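Local coordinates for TlmII (PDB 4HVM), which takes part in tallysomycin biosynthesis and resembles the condensation domains of nonribosomal peptide synthetases, which suggests a role in handling phosphopantetheine-linked intermediates, at residues Ala244-Thr249 with Ser319-Gly324. Sequence-based numbering, arbitrary orientation.
Sequences AMAALT and SRTQAG
T321 projects from helix 314-330 onto A246 and A247 of helix 241-255, and this one side chain carries the whole contribution of its segment. The two helices come close here, with the CA atoms of A247 and T321 5.6 Å apart. T321 divides its two branches between the neighbouring alanines. Its hydroxyl branch sits against A247, OG1 of T321 lying 3.3 Å from CB of A247 and equally near the CA of that residue. The methyl branch, set anti to the backbone N by a chi1 of -59°, reaches instead to A246, where CG2 of T321 meets CB of A246 at 4.1 Å. The same torsion leaves OG1 beside the backbone N, and the hydroxyl bonds back to the carbonyl O of L317 one turn earlier in its own helix. F302, which touches both A246 and T321, lies on strand 297-305 at the edge of the six-stranded mixed sheet in the C-terminal half of the chain, consistent with the second lobe of the two-lobed, chloramphenicol acetyltransferase-like condensation-domain fold.

On either side of T321 in sequence, S319, Q322 and A323 are exposed on the solvent side of helix 314-330. On helix 241-255, by contrast, M245 and L248 are buried and pack on helix 445-459, while M318 of helix 314-330 also touches A247. The whole contact buries about 105 Å², both sides summed, and rests on van der Waals packing alone. With the threonine hydroxyl satisfied within its own helix, a polar side chain can be buried against alanines without requiring a partner from the opposing helix.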
loop_
_atom_site.group_PDB
_atom_site.type_symbol
_atom_site.label_atom_id
_atom_site.label_comp_id
_atom_site.label_asym_id
_atom_site.label_seq_id
_atom_site.Cartn_x
_atom_site.Cartn_y
_atom_site.Cartn_z
ATOM N N ALA A 244 -5.577 -4.297 14.478
ATOM C CA ALA A 244 -5.895 -5.597 15.048
ATOM C C ALA A 244 -4.880 -6.613 14.543
ATOM O O ALA A 244 -4.463 -7.504 15.281
ATOM C CB ALA A 244 -7.298 -6.015 14.676
HETATM N N MSE A 245 -4.488 -6.468 13.280
HETATM C CA MSE A 245 -3.440 -7.298 12.695
HETATM C C MSE A 245 -2.104 -7.089 13.388
HETATM O O MSE A 245 -1.436 -8.049 13.764
HETATM C CB MSE A 245 -3.288 -6.997 11.206
HETATM C CG MSE A 245 -4.355 -7.617 10.335
HETATM SE SE MSE A 245 -4.258 -9.560 10.367
HETATM C CE MSE A 245 -5.644 -9.935 11.692
ATOM N N ALA A 246 -1.715 -5.828 13.542
ATOM C CA ALA A 246 -0.446 -5.487 14.172
ATOM C C ALA A 246 -0.364 -6.003 15.605
ATOM O O ALA A 246 0.699 -6.436 16.054
ATOM C CB ALA A 246 -0.230 -3.984 14.137
ATOM N N ALA A 247 -1.487 -5.964 16.315
ATOM C CA ALA A 247 -1.535 -6.436 17.691
ATOM C C ALA A 247 -1.374 -7.947 17.758
ATOM O O ALA A 247 -0.624 -8.465 18.585
ATOM C CB ALA A 247 -2.841 -6.014 18.349
ATOM N N LEU A 248 -2.081 -8.648 16.877
ATOM C CA LEU A 248 -2.074 -10.107 16.878
ATOM C C LEU A 248 -0.787 -10.684 16.295
ATOM O O LEU A 248 -0.318 -11.729 16.742
ATOM C CB LEU A 248 -3.297 -10.658 16.140
ATOM C CG LEU A 248 -4.635 -10.502 16.868
ATOM C CD1 LEU A 248 -5.775 -11.038 16.023
ATOM C CD2 LEU A 248 -4.597 -11.191 18.226
ATOM N N THR A 249 -0.219 -9.999 15.306
ATOM C CA THR A 249 1.054 -10.411 14.725
ATOM C C THR A 249 2.166 -10.257 15.753
ATOM O O THR A 249 3.012 -11.140 15.906
ATOM C CB THR A 249 1.405 -9.593 13.470
ATOM O OG1 THR A 249 0.405 -9.793 12.464
ATOM C CG2 THR A 249 2.753 -10.018 12.921
ATOM N N SER A 319 -4.234 -2.492 23.635
ATOM C CA SER A 319 -3.871 -1.320 24.418
ATOM C C SER A 319 -2.422 -0.899 24.175
ATOM O O SER A 319 -2.119 0.284 24.009
ATOM C CB SER A 319 -4.083 -1.613 25.899
ATOM O OG SER A 319 -3.479 -0.622 26.699
ATOM N N ARG A 320 -1.531 -1.883 24.148
ATOM C CA ARG A 320 -0.107 -1.623 24.001
ATOM C C ARG A 320 0.269 -1.301 22.554
ATOM O O ARG A 320 1.205 -0.541 22.304
ATOM C CB ARG A 320 0.695 -2.810 24.538
ATOM C CG ARG A 320 0.266 -3.218 25.940
ATOM C CD ARG A 320 1.211 -4.212 26.573
ATOM N NE ARG A 320 0.887 -4.452 27.975
ATOM C CZ ARG A 320 1.751 -4.899 28.881
ATOM N NH1 ARG A 320 1.357 -5.086 30.132
ATOM N NH2 ARG A 320 3.007 -5.153 28.542
ATOM N N THR A 321 -0.469 -1.871 21.605
ATOM C CA THR A 321 -0.253 -1.590 20.191
ATOM C C THR A 321 -0.690 -0.170 19.856
ATOM O O THR A 321 0.003 0.559 19.144
ATOM C CB THR A 321 -1.053 -2.559 19.308
ATOM O OG1 THR A 321 -0.659 -3.906 19.599
ATOM C CG2 THR A 321 -0.818 -2.268 17.834
ATOM N N GLN A 322 -1.848 0.214 20.380
ATOM C CA GLN A 322 -2.410 1.537 20.129
ATOM C C GLN A 322 -1.564 2.635 20.768
ATOM O O GLN A 322 -1.449 3.735 20.230
ATOM C CB GLN A 322 -3.848 1.607 20.647
ATOM C CG GLN A 322 -4.561 2.928 20.388
ATOM C CD GLN A 322 -6.011 2.886 20.827
ATOM O OE1 GLN A 322 -6.644 1.832 20.792
ATOM N NE2 GLN A 322 -6.539 4.026 21.257
ATOM N N ALA A 323 -0.971 2.328 21.918
ATOM C CA ALA A 323 -0.132 3.289 22.628
ATOM C C ALA A 323 1.156 3.570 21.863
ATOM O O ALA A 323 1.651 4.696 21.851
ATOM C CB ALA A 323 0.181 2.790 24.025
ATOM N N GLY A 324 1.701 2.538 21.229
ATOM C CA GLY A 324 2.912 2.688 20.449
ATOM C C GLY A 324 2.651 3.390 19.134
ATOM O O GLY A 324 3.445 4.224 18.696
#